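Local coordinates for protein orotidine 5'-phosphate decarboxylase (PDB 4DBE) that probably catalyses the decarboxylation of orotidine 5'-monophosphate to UMP, the last step of de novo UMP synthesis, at residues Ile56-Lys61 and Asn80-His85. Numbering follows the deposited sequence.
Sequences IIVDFK and NSFIAH. With BMP (6-hydroxyuridine-5'-phosphate), chain C.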
loop_
_atom_site.group_PDB
_atom_site.type_symbol
_atom_site.label_atom_id
_atom_site.label_comp_id
_atom_site.label_asym_id
_atom_site.label_seq_id
_atom_site.Cartn_x
_atom_site.Cartn_y
_atom_site.Cartn_z
ATOM N N ILE A 56 -9.166 -2.707 -16.719
ATOM C CA ILE A 56 -9.473 -2.319 -15.351
ATOM C C ILE A 56 -8.270 -2.639 -14.463
ATOM O O ILE A 56 -7.869 -3.803 -14.336
ATOM C CB ILE A 56 -10.686 -3.074 -14.817
ATOM C CG1 ILE A 56 -11.943 -2.703 -15.627
ATOM C CG2 ILE A 56 -10.839 -2.797 -13.324
ATOM C CD1 ILE A 56 -13.116 -3.627 -15.412
ATOM N N ILE A 57 -7.702 -1.609 -13.850
ATOM C CA ILE A 57 -6.512 -1.757 -13.030
ATOM C C ILE A 57 -6.847 -1.436 -11.596
ATOM O O ILE A 57 -7.280 -0.320 -11.290
ATOM C CB ILE A 57 -5.394 -0.786 -13.483
ATOM C CG1 ILE A 57 -5.090 -0.984 -14.967
ATOM C CG2 ILE A 57 -4.134 -0.961 -12.626
ATOM C CD1 ILE A 57 -4.019 -0.013 -15.506
ATOM N N VAL A 58 -6.662 -2.402 -10.707
ATOM C CA VAL A 58 -6.875 -2.119 -9.301
ATOM C C VAL A 58 -5.566 -1.679 -8.660
ATOM O O VAL A 58 -4.560 -2.382 -8.732
ATOM C CB VAL A 58 -7.499 -3.306 -8.551
ATOM C CG1 VAL A 58 -7.343 -3.112 -7.054
ATOM C CG2 VAL A 58 -8.961 -3.444 -8.951
ATOM N N ASP A 59 -5.589 -0.496 -8.051
ATOM C CA ASP A 59 -4.377 0.102 -7.513
ATOM C C ASP A 59 -4.477 0.332 -6.017
ATOM O O ASP A 59 -4.961 1.386 -5.566
ATOM C CB ASP A 59 -4.028 1.422 -8.234
ATOM C CG ASP A 59 -2.785 2.096 -7.654
ATOM O OD1 ASP A 59 -2.067 1.444 -6.870
ATOM O OD2 ASP A 59 -2.512 3.269 -7.982
ATOM N N PHE A 60 -4.034 -0.665 -5.254
ATOM C CA PHE A 60 -3.872 -0.514 -3.809
ATOM C C PHE A 60 -2.386 -0.350 -3.432
ATOM O O PHE A 60 -2.015 -0.480 -2.263
ATOM C CB PHE A 60 -4.501 -1.687 -3.045
ATOM C CG PHE A 60 -6.014 -1.796 -3.197
ATOM C CD1 PHE A 60 -6.742 -0.834 -3.881
ATOM C CD2 PHE A 60 -6.694 -2.867 -2.645
ATOM C CE1 PHE A 60 -8.127 -0.947 -4.020
ATOM C CE2 PHE A 60 -8.086 -2.988 -2.775
ATOM C CZ PHE A 60 -8.799 -2.028 -3.458
ATOM N N LYS A 61 -1.543 -0.045 -4.420
ATOM C CA LYS A 61 -0.123 0.210 -4.139
ATOM C C LYS A 61 0.474 -0.922 -3.297
ATOM O O LYS A 61 1.166 -0.687 -2.292
ATOM C CB LYS A 61 0.053 1.557 -3.420
ATOM C CG LYS A 61 -0.236 2.808 -4.254
ATOM C CD LYS A 61 0.661 2.878 -5.509
ATOM C CE LYS A 61 0.571 4.259 -6.165
ATOM N NZ LYS A 61 -0.812 4.638 -6.598
ATOM N N ASN A 80 -8.443 -6.580 -14.318
ATOM C CA ASN A 80 -7.556 -7.219 -15.282
ATOM C C ASN A 80 -6.120 -7.194 -14.777
ATOM O O ASN A 80 -5.325 -8.089 -15.070
ATOM C CB ASN A 80 -7.631 -6.512 -16.635
ATOM C CG ASN A 80 -9.048 -6.472 -17.197
ATOM O OD1 ASN A 80 -9.594 -5.402 -17.458
ATOM N ND2 ASN A 80 -9.649 -7.646 -17.380
ATOM N N SER A 81 -5.797 -6.170 -14.001
ATOM C CA SER A 81 -4.417 -5.888 -13.641
ATOM C C SER A 81 -4.322 -5.264 -12.258
ATOM O O SER A 81 -5.292 -4.679 -11.767
ATOM C CB SER A 81 -3.825 -4.905 -14.656
ATOM O OG SER A 81 -4.253 -5.235 -15.966
ATOM N N PHE A 82 -3.142 -5.364 -11.647
ATOM C CA PHE A 82 -2.902 -4.774 -10.336
ATOM C C PHE A 82 -1.609 -3.985 -10.313
ATOM O O PHE A 82 -0.655 -4.304 -11.040
ATOM C CB PHE A 82 -2.847 -5.848 -9.249
ATOM C CG PHE A 82 -4.128 -6.609 -9.090
ATOM C CD1 PHE A 82 -5.106 -6.169 -8.209
ATOM C CD2 PHE A 82 -4.355 -7.761 -9.819
ATOM C CE1 PHE A 82 -6.281 -6.868 -8.060
ATOM C CE2 PHE A 82 -5.538 -8.465 -9.677
ATOM C CZ PHE A 82 -6.500 -8.020 -8.796
ATOM N N ILE A 83 -1.581 -2.959 -9.467
ATOM C CA ILE A 83 -0.379 -2.178 -9.241
ATOM C C ILE A 83 0.293 -2.565 -7.925
ATOM O O ILE A 83 -0.363 -2.682 -6.896
ATOM C CB ILE A 83 -0.701 -0.661 -9.254
ATOM C CG1 ILE A 83 -1.133 -0.249 -10.666
ATOM C CG2 ILE A 83 0.527 0.161 -8.826
ATOM C CD1 ILE A 83 -1.212 1.239 -10.889
ATOM N N ALA A 84 1.602 -2.781 -7.968
ATOM C CA ALA A 84 2.377 -2.981 -6.747
ATOM C C ALA A 84 3.621 -2.123 -6.779
ATOM O O ALA A 84 4.030 -1.641 -7.830
ATOM C CB ALA A 84 2.766 -4.448 -6.581
ATOM N N HIS A 85 4.232 -1.939 -5.621
ATOM C CA HIS A 85 5.525 -1.276 -5.566
ATOM C C HIS A 85 6.644 -2.224 -5.962
ATOM O O HIS A 85 6.541 -3.439 -5.763
ATOM C CB HIS A 85 5.750 -0.732 -4.171
ATOM C CG HIS A 85 5.152 0.616 -3.966
ATOM N ND1 HIS A 85 5.698 1.757 -4.515
ATOM C CD2 HIS A 85 4.037 1.010 -3.303
ATOM C CE1 HIS A 85 4.953 2.798 -4.187
ATOM N NE2 HIS A 85 3.946 2.374 -3.443
HETATM P P BMP C . -4.556 13.017 -9.688
HETATM O OP1 BMP C . -3.318 13.725 -9.337
HETATM O OP2 BMP C . -5.950 13.544 -9.066
HETATM O OP3 BMP C . -4.738 13.123 -11.270
HETATM O "O5'" BMP C . -4.411 11.452 -9.388
HETATM C "C5'" BMP C . -3.229 10.734 -9.702
HETATM C "C4'" BMP C . -3.441 9.242 -9.525
HETATM O "O4'" BMP C . -2.196 8.554 -9.813
HETATM C "C3'" BMP C . -3.852 8.810 -8.116
HETATM O "O3'" BMP C . -4.662 7.639 -8.187
HETATM C "C2'" BMP C . -2.510 8.456 -7.482
HETATM O "O2'" BMP C . -2.596 7.547 -6.412
HETATM C "C1'" BMP C . -1.758 7.850 -8.671
HETATM N N1 BMP C . -0.293 7.978 -8.587
HETATM C C2 BMP C . 0.310 9.175 -8.418
HETATM O O2 BMP C . -0.343 10.193 -8.303
HETATM N N3 BMP C . 1.654 9.267 -8.344
HETATM C C4 BMP C . 2.440 8.172 -8.466
HETATM O O4 BMP C . 3.661 8.278 -8.407
HETATM C C5 BMP C . 1.839 6.915 -8.667
HETATM C C6 BMP C . 0.469 6.848 -8.733
HETATM O O1 BMP C . -0.141 5.673 -8.935
HETATM O O HOH W 1 -3.113 -2.948 -6.417
#
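D59 lays its carboxylate against the side chain of I83. OD1 of D59 sits 3.5 Å from CB of I83, and CD1 of I83 reaches CG of D59. CG of D59 is anti to the backbone N (chi1 178°), which sets the carboxylate beside the next residues of its own strand. OD1 accepts a hydrogen bond from the backbone N of K61, an Asx turn. NZ of K61 forms a salt bridge with OD2 of D59, on its syn lone pair (2.6 Å). K30 NZ also forms a salt bridge with OD2. The K61 chain bends at chi2 and chi4, and NZ also bonds O1 of the ligand BMP at 2.6 Å. D64 of the second subunit also pairs with K61. With an alanine at D59, K30 and K61 would probably lose the carboxylate they share, leaving K61 NZ to BMP and D64 of the second subunit.

Behind this site, CG2 of I57 packs on CG1 of I83 (3.7 Å). On the other side of the sheet, CB of V58 meets CD1 of F82. V58 N donates to S81 O, and I83 N to V58 O at 3.1 Å. Farther on, a water bridges F60 N and I83 O, which do not pair directly, and also donates to V58 O. Near the start of strand 55-62, I56 N donates to OD1 of N80 almost straight (2.8 Å, 171°).

Strands 55-62 and 81-85 are parallel neighbours in a beta-alpha-beta unit of the TIM barrel, and D59 and K61 fit the charged catalytic array of OMP decarboxylases.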